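DotU family type IV/VI secretion system protein (Acinetobacter baumannii, PDB 6Y4R) is the TssL component of the type VI secretion system, represented here by its cytoplasmic domain, and probably helps build the membrane complex of that machine. Local coordinates at residues K33-L38 and L92-S97; F12-L17 and Q28-K33; I5-D10 and E42-K47. All blocks are in the same frame, centred on the assembly; numbering follows the deposited sequence.

Interaction 1 (K33-L38 and L92-S97)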
loop_
_atom_site.group_PDB
_atom_site.type_symbol
_atom_site.label_atom_id
_atom_site.label_comp_id
_atom_site.label_asym_id
_atom_site.label_seq_id
_atom_site.Cartn_x
_atom_site.Cartn_y
_atom_site.Cartn_z
ATOM N N LYS A 33 -4.140 -4.810 14.571
ATOM C CA LYS A 33 -4.293 -5.939 13.661
ATOM C C LYS A 33 -3.468 -5.733 12.396
ATOM O O LYS A 33 -2.850 -6.683 11.896
ATOM C CB LYS A 33 -5.775 -6.152 13.344
ATOM C CG LYS A 33 -6.082 -7.455 12.661
ATOM C CD LYS A 33 -7.432 -7.396 11.959
ATOM C CE LYS A 33 -8.570 -7.204 12.989
ATOM N NZ LYS A 33 -9.952 -7.341 12.405
ATOM N N ILE A 34 -3.398 -4.486 11.907
ATOM C CA ILE A 34 -2.540 -4.132 10.766
ATOM C C ILE A 34 -1.065 -4.323 11.113
ATOM O O ILE A 34 -0.287 -4.874 10.319
ATOM C CB ILE A 34 -2.808 -2.675 10.329
ATOM C CG1 ILE A 34 -4.285 -2.456 9.938
ATOM C CG2 ILE A 34 -1.826 -2.240 9.220
ATOM C CD1 ILE A 34 -4.726 -3.198 8.705
ATOM N N LEU A 35 -0.647 -3.853 12.299
ATOM C CA LEU A 35 0.758 -3.993 12.680
ATOM C C LEU A 35 1.158 -5.455 12.809
ATOM O O LEU A 35 2.261 -5.838 12.406
ATOM C CB LEU A 35 1.045 -3.255 13.988
ATOM C CG LEU A 35 0.847 -1.739 14.006
ATOM C CD1 LEU A 35 0.888 -1.202 15.449
ATOM C CD2 LEU A 35 1.881 -1.065 13.119
ATOM N N ASP A 36 0.269 -6.300 13.332
ATOM C CA ASP A 36 0.622 -7.708 13.453
ATOM C C ASP A 36 0.588 -8.401 12.098
ATOM O O ASP A 36 1.348 -9.349 11.875
ATOM C CB ASP A 36 -0.305 -8.411 14.448
ATOM C CG ASP A 36 0.183 -9.806 14.822
ATOM O OD1 ASP A 36 1.407 -10.058 14.746
ATOM O OD2 ASP A 36 -0.660 -10.655 15.187
ATOM N N LEU A 37 -0.235 -7.914 11.166
ATOM C CA LEU A 37 -0.240 -8.505 9.835
ATOM C C LEU A 37 0.992 -8.119 9.054
ATOM O O LEU A 37 1.413 -8.878 8.172
ATOM C CB LEU A 37 -1.445 -8.054 9.019
ATOM C CG LEU A 37 -2.838 -8.538 9.374
ATOM C CD1 LEU A 37 -3.807 -7.685 8.563
ATOM C CD2 LEU A 37 -3.013 -10.036 9.136
ATOM N N LEU A 38 1.561 -6.935 9.336
ATOM C CA LEU A 38 2.800 -6.551 8.664
ATOM C C LEU A 38 4.013 -7.288 9.217
ATOM O O LEU A 38 4.942 -7.577 8.460
ATOM C CB LEU A 38 3.022 -5.032 8.723
ATOM C CG LEU A 38 1.928 -4.112 8.163
ATOM C CD1 LEU A 38 2.136 -2.677 8.615
ATOM C CD2 LEU A 38 1.887 -4.184 6.636
ATOM N N LEU A 92 4.161 7.579 9.276
ATOM C CA LEU A 92 4.960 8.386 10.190
ATOM C C LEU A 92 5.479 7.533 11.335
ATOM O O LEU A 92 6.634 7.679 11.759
ATOM C CB LEU A 92 4.094 9.530 10.725
ATOM C CG LEU A 92 4.653 10.502 11.754
ATOM C CD1 LEU A 92 5.622 11.446 11.074
ATOM C CD2 LEU A 92 3.564 11.280 12.443
ATOM N N SER A 93 4.665 6.570 11.772
ATOM C CA SER A 93 5.055 5.695 12.872
ATOM C C SER A 93 6.139 4.712 12.444
ATOM O O SER A 93 7.159 4.571 13.134
ATOM C CB SER A 93 3.809 4.988 13.436
ATOM O OG SER A 93 4.117 3.978 14.387
ATOM N N LEU A 94 5.983 4.083 11.278
ATOM C CA LEU A 94 6.916 3.034 10.869
ATOM C C LEU A 94 8.063 3.532 9.997
ATOM O O LEU A 94 9.126 2.899 9.967
ATOM C CB LEU A 94 6.183 1.932 10.093
ATOM C CG LEU A 94 5.066 1.168 10.796
ATOM C CD1 LEU A 94 4.590 -0.017 9.948
ATOM C CD2 LEU A 94 5.548 0.684 12.159
ATOM N N PHE A 95 7.897 4.646 9.297
ATOM C CA PHE A 95 8.958 5.139 8.438
ATOM C C PHE A 95 9.355 6.567 8.755
ATOM O O PHE A 95 10.215 7.107 8.064
ATOM C CB PHE A 95 8.535 5.033 6.961
ATOM C CG PHE A 95 8.101 3.653 6.557
ATOM C CD1 PHE A 95 6.767 3.325 6.524
ATOM C CD2 PHE A 95 9.039 2.678 6.233
ATOM C CE1 PHE A 95 6.351 2.043 6.178
ATOM C CE2 PHE A 95 8.644 1.402 5.874
ATOM C CZ PHE A 95 7.291 1.082 5.856
ATOM N N GLY A 96 8.757 7.194 9.765
ATOM C CA GLY A 96 9.059 8.587 10.057
ATOM C C GLY A 96 8.811 9.519 8.889
ATOM O O GLY A 96 9.389 10.605 8.844
ATOM N N SER A 97 7.922 9.150 7.970
ATOM C CA SER A 97 7.791 9.859 6.708
ATOM C C SER A 97 6.382 10.422 6.549
ATOM O O SER A 97 5.399 9.877 7.070
ATOM C CB SER A 97 8.154 8.936 5.516
ATOM O OG SER A 97 8.200 9.640 4.281
#

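Interaction 2 (F12-L17 and Q28-K33)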
loop_
_atom_site.group_PDB
_atom_site.type_symbol
_atom_site.label_atom_id
_atom_site.label_comp_id
_atom_site.label_asym_id
_atom_site.label_seq_id
_atom_site.Cartn_x
_atom_site.Cartn_y
_atom_site.Cartn_z
ATOM N N PHE A 12 -4.618 -6.669 2.438
ATOM C CA PHE A 12 -5.342 -6.011 1.356
ATOM C C PHE A 12 -6.852 -6.175 1.492
ATOM O O PHE A 12 -7.612 -5.333 1.002
ATOM C CB PHE A 12 -4.894 -6.555 -0.010
ATOM C CG PHE A 12 -3.573 -6.022 -0.479
ATOM C CD1 PHE A 12 -3.283 -4.667 -0.392
ATOM C CD2 PHE A 12 -2.632 -6.866 -1.050
ATOM C CE1 PHE A 12 -2.047 -4.157 -0.830
ATOM C CE2 PHE A 12 -1.387 -6.364 -1.503
ATOM C CZ PHE A 12 -1.100 -5.004 -1.386
ATOM N N TYR A 13 -7.315 -7.256 2.133
ATOM C CA TYR A 13 -8.760 -7.448 2.311
ATOM C C TYR A 13 -9.363 -6.387 3.213
ATOM O O TYR A 13 -10.536 -6.016 3.051
ATOM C CB TYR A 13 -9.080 -8.804 2.913
ATOM C CG TYR A 13 -10.576 -8.983 3.188
ATOM C CD1 TYR A 13 -11.509 -8.854 2.160
ATOM C CD2 TYR A 13 -11.059 -9.274 4.474
ATOM C CE1 TYR A 13 -12.882 -9.024 2.404
ATOM C CE2 TYR A 13 -12.420 -9.435 4.726
ATOM C CZ TYR A 13 -13.323 -9.312 3.697
ATOM O OH TYR A 13 -14.651 -9.489 4.045
ATOM N N LEU A 14 -8.593 -5.931 4.204
ATOM C CA LEU A 14 -9.039 -4.890 5.126
ATOM C C LEU A 14 -8.976 -3.513 4.478
ATOM O O LEU A 14 -9.755 -2.631 4.851
ATOM C CB LEU A 14 -8.188 -4.917 6.400
ATOM C CG LEU A 14 -7.986 -6.222 7.189
ATOM C CD1 LEU A 14 -6.973 -6.013 8.293
ATOM C CD2 LEU A 14 -9.281 -6.724 7.784
ATOM N N ILE A 15 -8.071 -3.332 3.497
ATOM C CA ILE A 15 -8.116 -2.166 2.610
ATOM C C ILE A 15 -9.403 -2.167 1.805
ATOM O O ILE A 15 -10.022 -1.123 1.581
ATOM C CB ILE A 15 -6.931 -2.164 1.634
ATOM C CG1 ILE A 15 -5.574 -2.229 2.338
ATOM C CG2 ILE A 15 -7.038 -0.931 0.737
ATOM C CD1 ILE A 15 -5.031 -0.931 2.703
ATOM N N PHE A 16 -9.763 -3.336 1.273
ATOM C CA PHE A 16 -10.960 -3.465 0.456
ATOM C C PHE A 16 -12.219 -3.182 1.266
ATOM O O PHE A 16 -13.175 -2.606 0.735
ATOM C CB PHE A 16 -10.996 -4.866 -0.173
ATOM C CG PHE A 16 -11.754 -4.943 -1.479
ATOM C CD1 PHE A 16 -11.672 -3.924 -2.420
ATOM C CD2 PHE A 16 -12.557 -6.050 -1.765
ATOM C CE1 PHE A 16 -12.381 -4.004 -3.622
ATOM C CE2 PHE A 16 -13.273 -6.140 -2.968
ATOM C CZ PHE A 16 -13.187 -5.116 -3.896
ATOM N N LEU A 17 -12.240 -3.559 2.555
ATOM C CA LEU A 17 -13.433 -3.332 3.380
ATOM C C LEU A 17 -13.675 -1.849 3.618
ATOM O O LEU A 17 -14.821 -1.382 3.573
ATOM C CB LEU A 17 -13.328 -4.026 4.740
ATOM C CG LEU A 17 -13.419 -5.543 4.844
ATOM C CD1 LEU A 17 -13.068 -5.988 6.263
ATOM C CD2 LEU A 17 -14.801 -6.059 4.414
ATOM N N GLN A 28 -8.558 1.252 17.432
ATOM C CA GLN A 28 -7.220 0.901 17.921
ATOM C C GLN A 28 -6.958 -0.601 17.884
ATOM O O GLN A 28 -5.804 -1.027 17.752
ATOM C CB GLN A 28 -6.996 1.441 19.334
ATOM C CG GLN A 28 -6.249 2.779 19.401
ATOM C CD GLN A 28 -4.846 2.730 18.770
ATOM O OE1 GLN A 28 -4.202 1.671 18.724
ATOM N NE2 GLN A 28 -4.351 3.893 18.336
ATOM N N ARG A 29 -7.989 -1.421 18.033
ATOM C CA ARG A 29 -7.797 -2.842 17.792
ATOM C C ARG A 29 -7.522 -3.091 16.314
ATOM O O ARG A 29 -6.711 -3.956 15.954
ATOM C CB ARG A 29 -9.032 -3.622 18.255
ATOM C CG ARG A 29 -8.889 -5.121 18.074
ATOM C CD ARG A 29 -10.112 -5.926 18.370
ATOM N NE ARG A 29 -11.344 -5.401 17.775
ATOM C CZ ARG A 29 -12.574 -5.686 18.195
ATOM N NH1 ARG A 29 -12.738 -6.502 19.211
ATOM N NH2 ARG A 29 -13.614 -5.150 17.579
ATOM N N PHE A 30 -8.207 -2.342 15.448
ATOM C CA PHE A 30 -7.960 -2.394 14.015
ATOM C C PHE A 30 -6.509 -2.050 13.683
ATOM O O PHE A 30 -5.904 -2.659 12.794
ATOM C CB PHE A 30 -8.942 -1.449 13.309
ATOM C CG PHE A 30 -8.804 -1.423 11.813
ATOM C CD1 PHE A 30 -9.292 -2.460 11.035
ATOM C CD2 PHE A 30 -8.160 -0.363 11.186
ATOM C CE1 PHE A 30 -9.157 -2.425 9.640
ATOM C CE2 PHE A 30 -8.025 -0.323 9.813
ATOM C CZ PHE A 30 -8.526 -1.362 9.030
ATOM N N ARG A 31 -5.920 -1.090 14.396
ATOM C CA ARG A 31 -4.566 -0.656 14.047
ATOM C C ARG A 31 -3.531 -1.702 14.443
ATOM O O ARG A 31 -2.545 -1.917 13.719
ATOM C CB ARG A 31 -4.231 0.668 14.741
ATOM C CG ARG A 31 -2.889 1.308 14.320
ATOM C CD ARG A 31 -2.594 2.432 15.264
ATOM N NE ARG A 31 -1.489 3.276 14.815
ATOM C CZ ARG A 31 -0.315 3.385 15.437
ATOM N NH1 ARG A 31 -0.089 2.701 16.537
ATOM N NH2 ARG A 31 0.600 4.200 14.957
ATOM N N GLU A 32 -3.701 -2.312 15.625
ATOM C CA GLU A 32 -2.807 -3.382 16.056
ATOM C C GLU A 32 -2.981 -4.636 15.207
ATOM O O GLU A 32 -2.046 -5.434 15.092
ATOM C CB GLU A 32 -3.030 -3.666 17.552
ATOM C CG GLU A 32 -2.590 -5.047 18.118
ATOM C CD GLU A 32 -1.162 -5.490 17.743
ATOM O OE1 GLU A 32 -1.015 -6.622 17.225
ATOM O OE2 GLU A 32 -0.192 -4.720 17.950
ATOM N N LYS A 33 -4.140 -4.810 14.571
ATOM C CA LYS A 33 -4.293 -5.939 13.661
ATOM C C LYS A 33 -3.468 -5.733 12.396
ATOM O O LYS A 33 -2.850 -6.683 11.896
ATOM C CB LYS A 33 -5.775 -6.152 13.344
ATOM C CG LYS A 33 -6.082 -7.455 12.661
ATOM C CD LYS A 33 -7.432 -7.396 11.959
ATOM C CE LYS A 33 -8.570 -7.204 12.989
ATOM N NZ LYS A 33 -9.952 -7.341 12.405
#

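Interaction 3 (I5-D10 and E42-K47)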
loop_
_atom_site.group_PDB
_atom_site.type_symbol
_atom_site.label_atom_id
_atom_site.label_comp_id
_atom_site.label_asym_id
_atom_site.label_seq_id
_atom_site.Cartn_x
_atom_site.Cartn_y
_atom_site.Cartn_z
ATOM N N ILE A 5 2.092 -10.248 -3.237
ATOM C CA ILE A 5 0.670 -9.916 -3.204
ATOM C C ILE A 5 -0.099 -10.951 -2.390
ATOM O O ILE A 5 -1.033 -10.609 -1.659
ATOM C CB ILE A 5 0.122 -9.800 -4.643
ATOM C CG1 ILE A 5 0.596 -8.521 -5.314
ATOM C CG2 ILE A 5 -1.390 -9.817 -4.666
ATOM C CD1 ILE A 5 -0.026 -7.311 -4.658
ATOM N N ASP A 6 0.281 -12.234 -2.501
ATOM C CA ASP A 6 -0.396 -13.301 -1.762
ATOM C C ASP A 6 -0.083 -13.279 -0.262
ATOM O O ASP A 6 -0.943 -13.658 0.550
ATOM C CB ASP A 6 -0.057 -14.674 -2.363
ATOM C CG ASP A 6 -0.463 -14.802 -3.841
ATOM O OD1 ASP A 6 -1.544 -14.289 -4.218
ATOM O OD2 ASP A 6 0.267 -15.466 -4.612
ATOM N N LEU A 7 1.120 -12.837 0.133
ATOM C CA LEU A 7 1.420 -12.733 1.562
ATOM C C LEU A 7 0.686 -11.565 2.210
ATOM O O LEU A 7 0.325 -11.640 3.392
ATOM C CB LEU A 7 2.926 -12.578 1.785
ATOM C CG LEU A 7 3.870 -13.674 1.310
ATOM C CD1 LEU A 7 5.297 -13.200 1.494
ATOM C CD2 LEU A 7 3.639 -14.947 2.121
ATOM N N LEU A 8 0.405 -10.513 1.441
ATOM C CA LEU A 8 -0.394 -9.372 1.873
ATOM C C LEU A 8 -1.885 -9.581 1.633
ATOM O O LEU A 8 -2.667 -8.625 1.767
ATOM C CB LEU A 8 0.072 -8.115 1.134
ATOM C CG LEU A 8 1.438 -7.548 1.446
ATOM C CD1 LEU A 8 1.759 -6.530 0.366
ATOM C CD2 LEU A 8 1.394 -6.901 2.823
ATOM N N HIS A 9 -2.291 -10.814 1.302
ATOM C CA HIS A 9 -3.695 -11.089 0.993
ATOM C C HIS A 9 -4.602 -10.725 2.165
ATOM O O HIS A 9 -5.693 -10.178 1.964
ATOM C CB HIS A 9 -3.856 -12.576 0.635
ATOM C CG HIS A 9 -5.256 -13.021 0.389
ATOM N ND1 HIS A 9 -5.840 -14.041 1.098
ATOM C CD2 HIS A 9 -6.179 -12.639 -0.529
ATOM C CE1 HIS A 9 -7.074 -14.251 0.651
ATOM N NE2 HIS A 9 -7.312 -13.407 -0.337
ATOM N N ASP A 10 -4.170 -11.017 3.399
ATOM C CA ASP A 10 -4.993 -10.680 4.564
ATOM C C ASP A 10 -5.064 -9.169 4.790
ATOM O O ASP A 10 -6.120 -8.645 5.164
ATOM C CB ASP A 10 -4.451 -11.370 5.819
ATOM C CG ASP A 10 -4.767 -12.871 5.868
ATOM O OD1 ASP A 10 -5.611 -13.357 5.069
ATOM O OD2 ASP A 10 -4.183 -13.565 6.734
ATOM N N GLU A 42 6.216 -9.972 7.209
ATOM C CA GLU A 42 7.663 -9.844 7.095
ATOM C C GLU A 42 8.348 -11.157 7.453
ATOM O O GLU A 42 9.079 -11.723 6.634
ATOM C CB GLU A 42 8.111 -8.667 7.956
ATOM C CG GLU A 42 9.560 -8.337 8.013
ATOM C CD GLU A 42 9.694 -6.881 8.418
ATOM O OE1 GLU A 42 8.775 -6.106 8.062
ATOM O OE2 GLU A 42 10.678 -6.508 9.087
ATOM N N GLN A 43 8.045 -11.703 8.639
ATOM C CA GLN A 43 8.509 -13.039 9.020
ATOM C C GLN A 43 8.300 -14.077 7.916
ATOM O O GLN A 43 9.183 -14.903 7.661
ATOM C CB GLN A 43 7.799 -13.476 10.307
ATOM C CG GLN A 43 7.433 -14.953 10.374
ATOM C CD GLN A 43 6.401 -15.250 11.444
ATOM O OE1 GLN A 43 5.704 -14.351 11.932
ATOM N NE2 GLN A 43 6.304 -16.523 11.809
ATOM N N GLN A 44 7.139 -14.053 7.248
ATOM C CA GLN A 44 6.876 -15.035 6.195
ATOM C C GLN A 44 7.644 -14.714 4.923
ATOM O O GLN A 44 8.134 -15.622 4.247
ATOM C CB GLN A 44 5.377 -15.116 5.895
ATOM C CG GLN A 44 4.531 -15.719 7.001
ATOM C CD GLN A 44 3.107 -15.957 6.542
ATOM O OE1 GLN A 44 2.677 -15.414 5.516
ATOM N NE2 GLN A 44 2.373 -16.797 7.277
ATOM N N ALA A 45 7.742 -13.431 4.566
ATOM C CA ALA A 45 8.488 -13.066 3.363
ATOM C C ALA A 45 9.986 -13.271 3.555
ATOM O O ALA A 45 10.684 -13.633 2.604
ATOM C CB ALA A 45 8.188 -11.625 2.963
ATOM N N LYS A 46 10.498 -13.041 4.779
ATOM C CA LYS A 46 11.901 -13.303 5.061
ATOM C C LYS A 46 12.225 -14.790 4.972
ATOM O O LYS A 46 13.262 -15.144 4.397
ATOM C CB LYS A 46 12.309 -12.766 6.432
ATOM C CG LYS A 46 12.056 -11.292 6.692
ATOM C CD LYS A 46 12.987 -10.819 7.815
ATOM C CE LYS A 46 12.933 -11.771 9.040
ATOM N NZ LYS A 46 14.192 -11.586 9.867
ATOM N N LYS A 47 11.328 -15.676 5.432
ATOM C CA LYS A 47 11.591 -17.116 5.356
ATOM C C LYS A 47 11.469 -17.667 3.971
ATOM O O LYS A 47 11.999 -18.750 3.706
ATOM C CB LYS A 47 10.536 -17.989 6.005
ATOM C CG LYS A 47 10.578 -18.585 7.323
ATOM C CD LYS A 47 9.358 -18.322 7.985
ATOM C CE LYS A 47 9.381 -19.390 8.939
ATOM N NZ LYS A 47 8.184 -19.302 9.743
HETATM O O HOH W 1 1.727 -12.803 5.481
#

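Interaction 1 (K33-L38 and L92-S97)
Leu35 and Leu38 both reach across to Leu94, and this trio makes the contact between 33-38 and 92-97, where the long helix 27-47 meets the short helix 90-95 of an all-helical domain. Going along 33-38, Ile34 is buried but meets other partners: Leu14 of helix 9-19, Phe62 of helix 52-71 and Leu90. One residue on, Leu35 leaves its backbone at a slant to the other segment, yet its side chain swings in. With CG beside the backbone N (chi1 -62°), it brings CD2 to 4.2 Å from Leu94 CD2; Leu90 also touches Leu35. Leu37 then faces helix 9-19, where it packs on Asp10 and Leu14. Leu38 follows, three residues after Leu35 and therefore on much the same face of the helix. It is buried, with Phe62 and Cys63 of helix 52-71 also against it, and its CB is directed toward the short helix.

From the other side, Leu94 answers both leucines with a single fork: its two methyls part, one to each partner. No hydrogen bond joins the segments, and at 9.5 Å the nearest pair of CA atoms, Leu35 CA and Leu94 CA, leaves the work to branch ends. Helix 90-95 stops just after the contact, where Gly96 turns to positive phi (57°); Phe95 sets its ring edge-to-face with Tyr60. Closest of all across the pair of segments is Leu38 CD1, 3.9 Å from Leu94 CD1.

Interaction 2 (F12-L17 and Q28-K33)
Leu14 points from helix 9-19 at helix 27-47 and meets Phe30 and Lys33 there, two residues almost one turn apart. The two helices follow each other in the chain and run in broadly opposing directions, making an alpha-alpha hairpin within the helical domain. Phe30 holds CG anti to its backbone N (chi1 -179°), which carries the ring over to the partner helix although its CB does not start out that way. The ring comes at Leu14 obliquely, with CE1 4.2 Å from Leu14 CB, near the root of the leucine. Pro24 and Trp85 also touch this aromatic side chain, which is buried.

Farther out on the leucine, the CD1 branch reaches Lys33. Lys33 contributes only hydrocarbon to this meeting and crosses the leucine at a slant at the exposed margin. A bend at chi3 (-64°) lifts CE away, and the chain then runs on toward the other branch: CD stands 3.9 Å from Leu14 CD1, and NZ lies 4.7 Å from Leu14 CD2.

Interaction 3 (I5-D10 and E42-K47)
Leu7 and the pair Gln44 and Ala45 bring the end of the short helix 4-7 against the last turns of helix 27-47. The CB of Leu7 is directed toward the partner helix, and with chi1 at -61° CG lies beside the backbone N. Neither of these two carbons is itself within touching distance of 42-47; they carry the fork forward, and its prongs divide the work. CD1 settles against Ala45, 3.6 Å from Ala45 CB and 3.7 Å from Ala45 CA. CD2 lies by Gln44 instead, 3.6 Å from Gln44 OE1 and 4.2 Å from Gln44 CB. Phe41, Ile2 and Leu48 also pack on this leucine, and Ile55 and Phe50 pack on Ala45, so Leu7 and Ala45 belong to a wider apolar cluster.

Gln44 is extended beyond CG, which takes its amide out to where a water can bridge OE1 to Leu7 O. That water donates to Leu7 O at 2.8 Å and also to Gln44 OE1 at 2.8 Å, just where Leu8 leaves helical geometry and the chain breaks before helix 9-19. The contact is therefore of two kinds side by side, methyl packing and a water bridge. Since both protons of that water go to oxygens, it joins two acceptors that could not hydrogen-bond to each other directly, and it probably helps to hold the glutamine amide with OE1 turned toward the leucine.

How the interactions relate
Helix 27-47 takes part in all three contacts and ties the pieces together. Interactions 2 and 3 join it to the two N-terminal helices, interaction 2 to the antiparallel helix 9-19 and interaction 3 to the short helix 4-7 just before, their centres about 16 Å apart; interaction 2 lies within the stretch of chain that interaction 3 spans. Interaction 1, with its centre about 12 Å from that of interaction 2 and 15 Å from that of interaction 3, brings in helix 90-95 from much later in the sequence, so its segments alternate with those of interaction 3. Ser93 touches Arg31, and Phe12 packs on Ile5, making the contacts parts of one continuous helical bundle.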